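UPF0311 protein CA_C3321 (Clostridium acetobutylicum ATCC 824, PDB 3G7G) is of unknown function but folds as an antiparallel eight-stranded beta barrel, probably related to allene oxide cyclase barrels, and is found in a four-chain assembly. Local coordinates at residues 69-74 with 93-98; 117-122 with 140-145; 17-22 with 150-155; 74-79 with 88-93; 23-28 with 38-43. All coordinates share one frame; numbering follows the deposited sequence.

Contact 1: 69-74 with 93-98; sequences GKCELS and GIRTVP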
# COMPACT_ATOMS: atom_id res chain seq x y z
N GLY A 69 18.58 9.49 -8.43
CA GLY A 69 19.55 8.58 -7.86
C GLY A 69 19.05 7.72 -6.72
O GLY A 69 19.69 6.76 -6.38
N LYS A 70 17.91 8.06 -6.11
CA LYS A 70 17.38 7.28 -4.98
C LYS A 70 16.79 5.97 -5.45
O LYS A 70 16.00 5.96 -6.39
CB LYS A 70 16.32 8.07 -4.22
CG LYS A 70 15.70 7.28 -3.10
CD LYS A 70 14.86 8.11 -2.21
CE LYS A 70 13.47 8.37 -2.79
NZ LYS A 70 12.46 8.39 -1.69
N CYS A 71 17.18 4.87 -4.80
CA CYS A 71 16.60 3.57 -5.07
C CYS A 71 15.49 3.24 -4.05
O CYS A 71 15.71 3.30 -2.83
CB CYS A 71 17.71 2.53 -5.03
SG CYS A 71 17.19 0.86 -5.35
N GLU A 72 14.29 2.97 -4.56
CA GLU A 72 13.14 2.49 -3.76
C GLU A 72 13.06 0.98 -3.91
O GLU A 72 12.96 0.48 -5.03
CB GLU A 72 11.86 3.17 -4.25
CG GLU A 72 11.89 4.71 -4.14
CD GLU A 72 10.66 5.36 -4.77
OE1 GLU A 72 9.69 4.65 -5.08
OE2 GLU A 72 10.68 6.58 -4.98
N LEU A 73 13.12 0.27 -2.79
CA LEU A 73 13.17 -1.18 -2.74
C LEU A 73 11.91 -1.77 -2.10
O LEU A 73 11.45 -1.28 -1.08
CB LEU A 73 14.36 -1.62 -1.87
CG LEU A 73 15.69 -1.07 -2.38
CD1 LEU A 73 16.35 -0.27 -1.33
CD2 LEU A 73 16.64 -2.18 -2.88
N SER A 74 11.39 -2.84 -2.71
CA SER A 74 10.28 -3.61 -2.15
C SER A 74 10.49 -5.09 -2.40
O SER A 74 10.30 -5.58 -3.53
CB SER A 74 8.95 -3.14 -2.73
OG SER A 74 7.83 -3.78 -2.07
N GLY A 93 12.03 -0.19 1.46
CA GLY A 93 12.99 0.77 1.92
C GLY A 93 13.66 1.60 0.85
O GLY A 93 13.21 1.66 -0.30
N ILE A 94 14.72 2.27 1.27
CA ILE A 94 15.46 3.16 0.37
C ILE A 94 16.94 2.96 0.45
O ILE A 94 17.47 2.46 1.47
CB ILE A 94 15.09 4.63 0.56
CG1 ILE A 94 15.37 5.06 1.98
CG2 ILE A 94 13.59 4.87 0.19
CD1 ILE A 94 15.17 6.58 2.19
N ARG A 95 17.61 3.30 -0.65
CA ARG A 95 19.06 3.24 -0.72
C ARG A 95 19.53 4.44 -1.52
O ARG A 95 19.16 4.60 -2.68
CB ARG A 95 19.53 1.93 -1.35
CG ARG A 95 21.03 1.89 -1.59
CD ARG A 95 21.48 0.52 -1.88
NE ARG A 95 21.02 0.11 -3.20
CZ ARG A 95 20.63 -1.11 -3.54
NH1 ARG A 95 20.61 -2.10 -2.65
NH2 ARG A 95 20.26 -1.35 -4.78
N THR A 96 20.30 5.30 -0.87
CA THR A 96 20.80 6.51 -1.46
C THR A 96 22.32 6.52 -1.32
O THR A 96 22.88 5.77 -0.52
CB THR A 96 20.26 7.77 -0.75
OG1 THR A 96 20.77 7.81 0.58
CG2 THR A 96 18.78 7.80 -0.69
N VAL A 97 22.96 7.36 -2.13
CA VAL A 97 24.40 7.66 -2.05
C VAL A 97 24.60 9.16 -2.13
O VAL A 97 23.74 9.86 -2.65
CB VAL A 97 25.24 7.01 -3.21
CG1 VAL A 97 25.29 5.51 -3.06
CG2 VAL A 97 24.72 7.42 -4.61
N PRO A 98 25.74 9.68 -1.63
CA PRO A 98 26.06 11.10 -1.89
C PRO A 98 26.17 11.47 -3.37
O PRO A 98 26.35 10.60 -4.23
CB PRO A 98 27.40 11.30 -1.19
CG PRO A 98 27.47 10.23 -0.19
CD PRO A 98 26.76 9.04 -0.78
O HOH W 1 21.00 8.28 -4.15

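Contact 2: 117-122 with 140-145; sequences YFRTIP and VCCASR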
# COMPACT_ATOMS: atom_id res chain seq x y z
N TYR A 117 23.45 5.03 2.25
CA TYR A 117 22.36 4.99 3.21
C TYR A 117 21.39 3.91 2.72
O TYR A 117 20.83 4.05 1.66
CB TYR A 117 21.64 6.32 3.27
CG TYR A 117 20.49 6.36 4.23
CD1 TYR A 117 20.71 6.65 5.56
CD2 TYR A 117 19.17 6.09 3.82
CE1 TYR A 117 19.67 6.67 6.46
CE2 TYR A 117 18.14 6.09 4.71
CZ TYR A 117 18.39 6.41 6.03
OH TYR A 117 17.38 6.45 6.97
N PHE A 118 21.20 2.86 3.50
CA PHE A 118 20.42 1.71 3.06
C PHE A 118 19.57 1.22 4.25
O PHE A 118 20.06 0.52 5.12
CB PHE A 118 21.43 0.68 2.51
CG PHE A 118 20.81 -0.50 1.81
CD1 PHE A 118 21.62 -1.57 1.44
CD2 PHE A 118 19.44 -0.56 1.53
CE1 PHE A 118 21.08 -2.69 0.80
CE2 PHE A 118 18.90 -1.69 0.93
CZ PHE A 118 19.73 -2.75 0.55
N ARG A 119 18.31 1.67 4.30
CA ARG A 119 17.42 1.40 5.42
C ARG A 119 16.05 1.04 4.91
O ARG A 119 15.59 1.58 3.90
CB ARG A 119 17.30 2.64 6.30
CG ARG A 119 18.63 3.14 6.85
CD ARG A 119 19.14 2.16 7.81
NE ARG A 119 20.27 2.63 8.58
CZ ARG A 119 21.52 2.27 8.37
NH1 ARG A 119 21.82 1.45 7.36
NH2 ARG A 119 22.48 2.73 9.15
N THR A 120 15.39 0.15 5.64
CA THR A 120 14.09 -0.39 5.25
C THR A 120 13.20 -0.68 6.48
O THR A 120 13.67 -0.75 7.63
CB THR A 120 14.22 -1.70 4.38
OG1 THR A 120 14.41 -2.83 5.23
CG2 THR A 120 15.37 -1.64 3.44
N ILE A 121 11.90 -0.82 6.20
CA ILE A 121 10.90 -1.19 7.16
C ILE A 121 10.28 -2.55 6.71
O ILE A 121 9.57 -2.62 5.72
CB ILE A 121 9.79 -0.16 7.27
CG1 ILE A 121 10.29 1.27 7.50
CG2 ILE A 121 8.81 -0.57 8.38
CD1 ILE A 121 11.04 1.51 8.74
N PRO A 122 10.58 -3.63 7.46
CA PRO A 122 9.91 -4.91 7.25
C PRO A 122 8.55 -5.06 7.97
O PRO A 122 8.37 -4.57 9.11
CB PRO A 122 10.92 -5.90 7.79
CG PRO A 122 11.56 -5.12 8.96
CD PRO A 122 11.55 -3.69 8.56
N VAL A 140 12.80 -1.97 12.13
CA VAL A 140 13.66 -1.28 11.20
C VAL A 140 14.76 -2.25 10.80
O VAL A 140 15.27 -3.01 11.63
CB VAL A 140 14.33 -0.05 11.85
CG1 VAL A 140 15.36 0.52 10.92
CG2 VAL A 140 13.32 1.02 12.19
N CYS A 141 15.11 -2.19 9.52
CA CYS A 141 16.17 -3.02 8.98
C CYS A 141 17.34 -2.16 8.43
O CYS A 141 17.13 -1.21 7.67
CB CYS A 141 15.55 -3.91 7.91
SG CYS A 141 16.64 -4.92 6.95
N CYS A 142 18.55 -2.45 8.89
CA CYS A 142 19.78 -1.82 8.38
C CYS A 142 20.47 -2.79 7.46
O CYS A 142 20.78 -3.90 7.86
CB CYS A 142 20.72 -1.49 9.54
SG CYS A 142 20.04 -0.20 10.62
N ALA A 143 20.71 -2.37 6.22
CA ALA A 143 21.24 -3.25 5.21
C ALA A 143 22.55 -2.69 4.68
O ALA A 143 22.81 -1.49 4.83
CB ALA A 143 20.25 -3.44 4.09
N SER A 144 23.35 -3.58 4.10
CA SER A 144 24.56 -3.19 3.33
C SER A 144 24.87 -4.16 2.21
O SER A 144 24.26 -5.23 2.11
CB SER A 144 25.77 -3.10 4.25
OG SER A 144 25.72 -4.09 5.26
N ARG A 145 25.83 -3.78 1.36
CA ARG A 145 26.54 -4.75 0.48
C ARG A 145 27.96 -5.09 0.95
O ARG A 145 28.44 -6.22 0.76
CB ARG A 145 26.57 -4.26 -0.96
CG ARG A 145 25.35 -4.69 -1.74
CD ARG A 145 24.26 -3.66 -1.60
NE ARG A 145 24.49 -2.54 -2.50
CZ ARG A 145 24.13 -2.51 -3.78
NH1 ARG A 145 24.38 -1.43 -4.52
NH2 ARG A 145 23.52 -3.55 -4.34

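Contact 3: 17-22 with 150-155; sequences ITITVD and VLLKFY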
# COMPACT_ATOMS: atom_id res chain seq x y z
N ILE A 17 19.91 -11.53 8.25
CA ILE A 17 19.86 -12.43 7.10
C ILE A 17 20.99 -12.05 6.17
O ILE A 17 21.16 -10.87 5.88
CB ILE A 17 18.51 -12.38 6.36
CG1 ILE A 17 17.35 -12.52 7.34
CG2 ILE A 17 18.43 -13.49 5.32
CD1 ILE A 17 15.97 -12.49 6.71
N THR A 18 21.80 -13.02 5.75
CA THR A 18 22.74 -12.79 4.66
C THR A 18 22.16 -13.45 3.41
O THR A 18 21.93 -14.64 3.40
CB THR A 18 24.12 -13.35 4.97
OG1 THR A 18 24.57 -12.76 6.19
CG2 THR A 18 25.11 -13.00 3.87
N ILE A 19 21.92 -12.64 2.39
CA ILE A 19 21.24 -13.06 1.18
C ILE A 19 22.17 -13.04 -0.03
O ILE A 19 22.86 -12.07 -0.26
CB ILE A 19 20.06 -12.09 0.86
CG1 ILE A 19 18.95 -12.23 1.90
CG2 ILE A 19 19.49 -12.37 -0.49
CD1 ILE A 19 17.91 -11.12 1.83
N THR A 20 22.11 -14.11 -0.82
CA THR A 20 22.73 -14.16 -2.13
C THR A 20 21.64 -13.85 -3.15
O THR A 20 20.58 -14.45 -3.15
CB THR A 20 23.33 -15.57 -2.40
OG1 THR A 20 24.26 -15.91 -1.36
CG2 THR A 20 24.05 -15.63 -3.73
N VAL A 21 21.93 -12.90 -4.03
CA VAL A 21 21.00 -12.53 -5.09
C VAL A 21 21.58 -12.85 -6.47
O VAL A 21 22.79 -12.82 -6.67
CB VAL A 21 20.66 -11.03 -5.04
CG1 VAL A 21 19.98 -10.67 -3.73
CG2 VAL A 21 21.90 -10.18 -5.27
N ASP A 22 20.69 -13.14 -7.42
CA ASP A 22 21.09 -13.31 -8.81
C ASP A 22 21.34 -11.93 -9.46
O ASP A 22 21.24 -10.87 -8.82
CB ASP A 22 20.01 -14.09 -9.56
CG ASP A 22 20.57 -15.03 -10.62
OD1 ASP A 22 21.56 -14.66 -11.30
OD2 ASP A 22 20.02 -16.14 -10.77
N VAL A 150 23.80 -9.26 0.29
CA VAL A 150 23.26 -8.17 1.11
C VAL A 150 23.10 -8.69 2.54
O VAL A 150 22.61 -9.79 2.75
CB VAL A 150 21.98 -7.52 0.52
CG1 VAL A 150 20.94 -8.54 0.16
CG2 VAL A 150 21.40 -6.47 1.48
N LEU A 151 23.60 -7.91 3.50
CA LEU A 151 23.49 -8.22 4.92
C LEU A 151 22.36 -7.37 5.46
O LEU A 151 22.39 -6.15 5.32
CB LEU A 151 24.79 -7.86 5.67
CG LEU A 151 24.80 -8.08 7.20
CD1 LEU A 151 24.51 -9.55 7.54
CD2 LEU A 151 26.13 -7.61 7.89
N LEU A 152 21.36 -8.02 6.04
CA LEU A 152 20.24 -7.33 6.67
C LEU A 152 20.26 -7.59 8.15
O LEU A 152 20.32 -8.73 8.54
CB LEU A 152 18.92 -7.84 6.10
CG LEU A 152 18.80 -7.82 4.59
CD1 LEU A 152 17.68 -8.78 4.17
CD2 LEU A 152 18.58 -6.39 4.13
N LYS A 153 20.24 -6.54 8.95
CA LYS A 153 20.10 -6.65 10.40
C LYS A 153 18.75 -6.07 10.80
O LYS A 153 18.44 -4.93 10.46
CB LYS A 153 21.22 -5.90 11.11
CG LYS A 153 22.48 -6.71 11.24
CD LYS A 153 23.76 -5.84 11.37
CE LYS A 153 24.89 -6.66 12.04
NZ LYS A 153 26.29 -6.22 11.71
N PHE A 154 17.96 -6.85 11.53
CA PHE A 154 16.58 -6.52 11.82
C PHE A 154 16.48 -6.05 13.26
O PHE A 154 17.04 -6.69 14.16
CB PHE A 154 15.68 -7.72 11.59
CG PHE A 154 15.39 -8.00 10.15
CD1 PHE A 154 14.19 -7.60 9.58
CD2 PHE A 154 16.29 -8.71 9.38
CE1 PHE A 154 13.92 -7.87 8.23
CE2 PHE A 154 16.02 -8.99 8.07
CZ PHE A 154 14.83 -8.57 7.48
N TYR A 155 15.78 -4.94 13.48
CA TYR A 155 15.64 -4.36 14.82
C TYR A 155 14.19 -4.17 15.19
O TYR A 155 13.40 -3.61 14.45
CB TYR A 155 16.35 -3.02 14.88
CG TYR A 155 17.84 -3.10 14.69
CD1 TYR A 155 18.68 -3.29 15.77
CD2 TYR A 155 18.39 -2.97 13.44
CE1 TYR A 155 20.06 -3.35 15.59
CE2 TYR A 155 19.74 -3.02 13.25
CZ TYR A 155 20.57 -3.20 14.32
OH TYR A 155 21.92 -3.26 14.10

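Contact 4: 74-79 with 88-93; sequences SARYAI and YIENNG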
# COMPACT_ATOMS: atom_id res chain seq x y z
N SER A 74 11.39 -2.84 -2.71
CA SER A 74 10.28 -3.61 -2.15
C SER A 74 10.49 -5.09 -2.40
O SER A 74 10.30 -5.58 -3.53
CB SER A 74 8.95 -3.14 -2.73
OG SER A 74 7.83 -3.78 -2.07
N ALA A 75 10.91 -5.79 -1.36
CA ALA A 75 11.20 -7.25 -1.43
C ALA A 75 10.11 -8.12 -0.82
O ALA A 75 9.53 -7.76 0.19
CB ALA A 75 12.59 -7.58 -0.75
N ARG A 76 9.76 -9.21 -1.49
CA ARG A 76 8.83 -10.17 -0.94
C ARG A 76 9.47 -11.51 -1.01
O ARG A 76 9.77 -12.02 -2.11
CB ARG A 76 7.56 -10.24 -1.76
CG ARG A 76 6.80 -8.96 -1.85
CD ARG A 76 5.67 -9.12 -2.82
NE ARG A 76 4.69 -8.08 -2.66
CZ ARG A 76 3.62 -7.92 -3.41
NH1 ARG A 76 3.39 -8.76 -4.39
NH2 ARG A 76 2.78 -6.93 -3.17
N TYR A 77 9.65 -12.10 0.17
CA TYR A 77 10.25 -13.40 0.34
C TYR A 77 9.87 -13.98 1.70
O TYR A 77 9.15 -13.34 2.46
CB TYR A 77 11.77 -13.30 0.17
CG TYR A 77 12.46 -12.37 1.14
CD1 TYR A 77 13.08 -12.87 2.29
CD2 TYR A 77 12.56 -11.02 0.89
CE1 TYR A 77 13.73 -12.01 3.16
CE2 TYR A 77 13.18 -10.16 1.78
CZ TYR A 77 13.78 -10.66 2.90
OH TYR A 77 14.42 -9.78 3.77
N ALA A 78 10.37 -15.18 2.02
CA ALA A 78 9.94 -15.92 3.19
C ALA A 78 11.12 -16.69 3.73
O ALA A 78 12.08 -16.99 3.01
CB ALA A 78 8.82 -16.89 2.84
N ILE A 79 11.05 -16.95 5.01
CA ILE A 79 12.09 -17.71 5.66
C ILE A 79 11.42 -18.86 6.37
O ILE A 79 10.23 -18.80 6.69
CB ILE A 79 12.94 -16.86 6.62
CG1 ILE A 79 12.14 -16.19 7.71
CG2 ILE A 79 13.63 -15.73 5.89
CD1 ILE A 79 13.03 -15.32 8.58
N TYR A 88 6.75 -14.75 6.40
CA TYR A 88 6.65 -14.06 5.15
C TYR A 88 6.97 -12.58 5.39
O TYR A 88 6.41 -11.94 6.29
CB TYR A 88 5.25 -14.23 4.60
CG TYR A 88 5.00 -13.41 3.39
CD1 TYR A 88 5.72 -13.65 2.21
CD2 TYR A 88 4.07 -12.39 3.41
CE1 TYR A 88 5.50 -12.86 1.07
CE2 TYR A 88 3.84 -11.63 2.29
CZ TYR A 88 4.57 -11.86 1.13
OH TYR A 88 4.32 -11.10 0.01
N ILE A 89 7.88 -12.06 4.58
CA ILE A 89 8.46 -10.74 4.79
C ILE A 89 8.17 -9.87 3.59
O ILE A 89 8.41 -10.31 2.49
CB ILE A 89 10.00 -10.84 4.93
CG1 ILE A 89 10.35 -11.85 6.00
CG2 ILE A 89 10.64 -9.46 5.26
CD1 ILE A 89 11.75 -11.82 6.41
N GLU A 90 7.60 -8.69 3.83
CA GLU A 90 7.54 -7.60 2.87
C GLU A 90 8.45 -6.51 3.43
O GLU A 90 8.17 -6.00 4.50
CB GLU A 90 6.12 -7.08 2.78
CG GLU A 90 5.39 -7.38 1.53
CD GLU A 90 5.71 -6.34 0.42
OE1 GLU A 90 6.86 -5.80 0.43
OE2 GLU A 90 4.82 -6.07 -0.43
N ASN A 91 9.55 -6.21 2.74
CA ASN A 91 10.59 -5.29 3.24
C ASN A 91 10.72 -4.12 2.28
O ASN A 91 11.13 -4.33 1.13
CB ASN A 91 11.93 -6.04 3.39
CG ASN A 91 12.89 -5.37 4.37
OD1 ASN A 91 12.55 -4.41 5.03
ND2 ASN A 91 14.11 -5.88 4.47
N ASN A 92 10.33 -2.92 2.71
CA ASN A 92 10.26 -1.77 1.80
C ASN A 92 11.17 -0.71 2.32
O ASN A 92 11.10 -0.35 3.49
CB ASN A 92 8.85 -1.19 1.67
CG ASN A 92 7.83 -2.19 1.21
OD1 ASN A 92 6.90 -2.50 1.93
ND2 ASN A 92 7.99 -2.68 0.04
N GLY A 93 12.03 -0.19 1.46
CA GLY A 93 12.99 0.77 1.92
C GLY A 93 13.66 1.60 0.85
O GLY A 93 13.21 1.66 -0.30
O HOH W 2 15.12 -7.49 1.59

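Contact 5: 23-28 with 38-43; sequences KPILIG and LIPIIS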
# COMPACT_ATOMS: atom_id res chain seq x y z
N LYS A 23 21.70 -11.95 -10.74
CA LYS A 23 21.85 -10.73 -11.50
C LYS A 23 20.48 -10.08 -11.69
O LYS A 23 19.49 -10.79 -11.80
CB LYS A 23 22.49 -11.02 -12.87
CG LYS A 23 21.58 -11.73 -13.90
CD LYS A 23 22.31 -11.99 -15.28
CE LYS A 23 23.01 -10.75 -15.84
NZ LYS A 23 23.36 -10.84 -17.31
N PRO A 24 20.43 -8.74 -11.74
CA PRO A 24 19.18 -8.02 -11.93
C PRO A 24 18.48 -8.43 -13.20
O PRO A 24 19.16 -8.72 -14.18
CB PRO A 24 19.63 -6.58 -12.09
CG PRO A 24 20.93 -6.51 -11.39
CD PRO A 24 21.57 -7.82 -11.60
N ILE A 25 17.15 -8.44 -13.18
CA ILE A 25 16.36 -8.54 -14.39
C ILE A 25 15.94 -7.12 -14.71
O ILE A 25 15.00 -6.60 -14.12
CB ILE A 25 15.13 -9.45 -14.23
CG1 ILE A 25 15.56 -10.84 -13.83
CG2 ILE A 25 14.35 -9.51 -15.55
CD1 ILE A 25 14.45 -11.69 -13.25
N LEU A 26 16.68 -6.50 -15.61
CA LEU A 26 16.35 -5.17 -16.09
C LEU A 26 15.05 -5.15 -16.89
O LEU A 26 14.94 -5.79 -17.93
CB LEU A 26 17.51 -4.58 -16.90
CG LEU A 26 17.36 -3.06 -17.22
CD1 LEU A 26 16.96 -2.23 -16.00
CD2 LEU A 26 18.67 -2.49 -17.86
N ILE A 27 14.07 -4.41 -16.40
CA ILE A 27 12.80 -4.25 -17.10
C ILE A 27 12.87 -3.03 -18.01
O ILE A 27 12.65 -3.11 -19.22
CB ILE A 27 11.62 -4.07 -16.10
CG1 ILE A 27 11.63 -5.18 -15.02
CG2 ILE A 27 10.28 -3.97 -16.82
CD1 ILE A 27 11.81 -6.61 -15.54
N GLY A 28 13.19 -1.88 -17.46
CA GLY A 28 13.15 -0.70 -18.27
C GLY A 28 13.66 0.51 -17.58
O GLY A 28 13.75 0.54 -16.37
N LEU A 38 14.06 -6.32 -11.37
CA LEU A 38 13.68 -7.37 -10.41
C LEU A 38 14.91 -8.19 -10.04
O LEU A 38 15.61 -8.71 -10.93
CB LEU A 38 12.63 -8.28 -11.02
CG LEU A 38 11.40 -7.59 -11.58
CD1 LEU A 38 10.49 -8.58 -12.34
CD2 LEU A 38 10.67 -6.90 -10.44
N ILE A 39 15.20 -8.28 -8.75
CA ILE A 39 16.35 -9.02 -8.25
C ILE A 39 15.89 -10.32 -7.59
O ILE A 39 15.26 -10.28 -6.53
CB ILE A 39 17.16 -8.22 -7.22
CG1 ILE A 39 17.41 -6.81 -7.72
CG2 ILE A 39 18.47 -8.97 -6.89
CD1 ILE A 39 18.53 -6.69 -8.64
N PRO A 40 16.18 -11.47 -8.23
CA PRO A 40 15.89 -12.75 -7.59
C PRO A 40 16.77 -12.99 -6.38
O PRO A 40 17.93 -12.57 -6.38
CB PRO A 40 16.14 -13.78 -8.70
CG PRO A 40 16.16 -12.98 -9.99
CD PRO A 40 16.72 -11.65 -9.59
N ILE A 41 16.21 -13.62 -5.35
CA ILE A 41 16.96 -13.99 -4.15
C ILE A 41 17.28 -15.49 -4.27
O ILE A 41 16.39 -16.31 -4.25
CB ILE A 41 16.18 -13.66 -2.84
CG1 ILE A 41 15.90 -12.15 -2.76
CG2 ILE A 41 16.98 -14.09 -1.60
CD1 ILE A 41 14.67 -11.75 -1.86
N ILE A 42 18.54 -15.85 -4.47
CA ILE A 42 18.88 -17.26 -4.68
C ILE A 42 18.74 -18.02 -3.36
O ILE A 42 18.22 -19.12 -3.30
CB ILE A 42 20.31 -17.46 -5.22
CG1 ILE A 42 20.51 -16.72 -6.56
CG2 ILE A 42 20.62 -18.96 -5.40
CD1 ILE A 42 21.99 -16.57 -6.95
N SER A 43 19.22 -17.42 -2.28
CA SER A 43 19.34 -18.14 -1.02
C SER A 43 19.66 -17.14 0.05
O SER A 43 19.91 -15.99 -0.24
CB SER A 43 20.46 -19.18 -1.11
OG SER A 43 21.72 -18.53 -1.25

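Contact 1: 69-74 with 93-98
C71 and R95 face each other as an antiparallel hydrogen-bonded pair, and L73 and G93 do the same two residues further along, with E72 and I94 as the non-hydrogen-bonded pair between them. Each hydrogen-bonded pair carries two backbone bonds. C71 N reaches R95 O at 2.9 Å, and R95 N returns to C71 O. In the second pair L73 N points almost straight at G93 O (N-H...O 178°), yet it meets that oxygen from above the carbonyl plane. Between the pairs, I94 CA gives a CA-H...O contact to C71 O at 3.2 Å. Past the strand ends a water spans the gap, accepting from V97 N and donating weakly to G69 O.

These bonds join strands 71-81 and 86-96 of a beta hairpin, two neighbouring staves of the closed antiparallel barrel.

On the face that carries C71, L73 and R95, the arginine dominates. Its chain bends at chi3 (71°), and the guanidinium has L73 CD2 over one face, 4.0 Å from R95 NH1. L73 and R95 cross at about a right angle, with L73 CD1 against R95 CB. C71 SG approaches R95 NH2 obliquely at 3.8 Å. The same guanidinium forms a cation-pi contact with F118.

Around E72 and I94 the contacts are mixed. K70 and T96 run side by side, K70 CG lying 3.9 Å from T96 CG2. The ammonium of K70 passes I94 CG2 to bond the backbone O of M135 of the second subunit, while E72 makes a salt bridge to R66.

Contact 2: 117-122 with 140-145
F118 CG stands anti to its backbone N (chi1 -171°), and the ring lies across A143 of the facing strand; R119 bends at chi2 (-68°), which sets its CD 3.8 Å from C142 SG. Over the phenyl ring the contact is a CH-pi interaction: A143 CB sits above the centre of the F118 face, 3.4 Å from the centroid and 11° off the normal. R145 CD approaches the same ring obliquely.

The strands, 117-126 and 139-144, are antiparallel neighbours in the barrel wall. T120 and C141 form a hydrogen-bonded pair, C141 N to T120 O being 2.8 Å and T120 N to C141 O 3.0 Å. On that face T120 OG1 is pressed against C141 CB at 3.1 Å, while its hydrogen bond goes to N91 OD1 on strand 86-96. P122 CD also rests on C141 CB.

F118 O is gripped twice, by A143 N from across the strands at 3.2 Å and by R119 NH1 from its own strand at 3.0 Å. The two donors arrive from opposite faces of the carbonyl plane, and the oxygen lies nearly in the guanidinium plane. This second bond helps to fix the guanidinium, one face of which has C142 SG above it, offset toward the rim and 3.5 Å from R119 NE.

R119 NE, buried by the contact and without a partner in the model, is probably less well solvated than NH1, which F118 O holds.

Contact 3: 17-22 with 150-155
The seam that closes the barrel runs between I17 and L152, T18 and L151, and I19 and V150, where the first strand of the chain, 11-30, meets the last, 150-157. The two run antiparallel, and the outer two pairs each carry two backbone hydrogen bonds. I17 N bonds L152 O at 2.8 Å, with L152 N returning to I17 O at 2.9 Å; I19 N and V150 O, like V150 N and I19 O, are 3.0 Å apart. T18 CA adds a CA-H...O contact to V150 O.

Closure of first strand on last, through segments 17-22 and 150-155 that lie 128 residues apart at their closest ends, turns the antiparallel sheet into a barrel, consistent with the allene oxide cyclase-like clan to which the family belongs.

I17, I19, V150 and L152 share the face turned toward the barrel interior, where L152 also touches Y77 on strand 71-81. I19 and V150 lie side by side and point the same way, I19 CB resting 3.7 Å from V150 CG1. I19 crosses L152 obliquely, and their CD1 atoms are only 3.3 Å apart, tighter than a usual carbon contact. Further along, I17 CD1 approaches the F154 ring obliquely, 3.8 Å from CE2, and that ring also stacks on F15. On the opposite face T18 OG1 lies 3.5 Å from L151 CD1, which chi2 of 59° places there.

Contact 4: 74-79 with 88-93
S74 to A78 run against Y88 to N92 in an unbroken antiparallel ladder, the two short strand axes lying 168° apart. Strands 71-81 and 86-96 form a beta hairpin in the barrel wall, with A75-N91 and Y77-I89 as hydrogen-bonded pairs. A75 N meets N91 O at 2.9 Å, and I89 N meets Y77 O at 2.8 Å; each pair also has its return bond. CA-H...O contacts from S74, R76 and E90 fill the steps between.

On the face of R76, Y88 and E90 the charged pair stands side by side. The arginine is extended from CG to NE, and its NE donates to E90 OE2 at 3.0 Å in a nearly straight hydrogen bond that is part of a salt bridge. The carboxylate oxygen lies in the guanidinium plane but is met from above its own plane, the two groups being 83° apart. Y88 OH lies 3.7 Å from R76 CD. This face meets the third subunit: Y88 OH bonds S62 OG of that chain, and R76 NH2 bonds its S74 OG, an atom placed less surely.

On the interior face the Y77 ring has I89 CB over one face, offset toward the rim, and A75 CB at its edge. N91 OD1 is held by T120, while its amide lies alongside the tyrosine. A water joins the two side chains, 3.2 Å from Y77 OH and accepting a weak bond from N91 ND2.

Contact 5: 23-28 with 38-43
P24 and P40, two puckered proline rings, each meet an isoleucine across the strands. I39 CD1 packs on the P24 ring, 3.6 Å from CB and almost as close to CG, and touches CA as well. On the P40 ring, I25 CD1 comes to 3.9 Å from CG while K23 O lies 3.6 Å from CD. The rings belong to the hairpin of strands 11-30 and 34-47, which starts the barrel.

P24 and I39 lie side by side and point the same way. I39 has its CD1 brought back toward the proline by chi2 of -82°.

Within these segments the backbone ladder has one bridge. I25 and L38 form it as a hydrogen-bonded antiparallel pair: I25 N to L38 O is 2.7 Å, and L38 N to I25 O is 2.9 Å. Beyond it toward the hairpin turn, I27 and G28 both face R36, a classic beta bulge; in the other direction I42 and S43 form another opposite T20. P40, whose ring nitrogen carries no hydrogen to donate, still joins D22 by a backbone bond.

The hairpin also meets the third subunit, where I25, I27 and L38 pack on G58, A78 and P57 of that chain. Within the hairpin, I27 CD1 reaches the tip of the leucine, 4.0 Å from L38 CD1 and nearly as close to L38 CG.

All five contacts are rungs of one barrel. Contacts 1 and 4 are successive parts of the same hairpin, sharing S74 and G93, with centres about 16 Å apart. Strand 86-96 then bonds strand 117-126, tying contact 1 to contact 2 through I94 N and R119 O (2.9 Å) and contact 4 to contact 2 through I121 N and N92 O. Contact 2 leads on to contact 3, centres about 9 Å apart, and strand 11-30 carries contact 3 into contact 5. Packing of Y77 CD2 on I41 CD1, 3.5 Å apart, links contact 4 to contact 5. Contacts 1 and 2 both reach the second subunit, and contacts 4 and 5 the third.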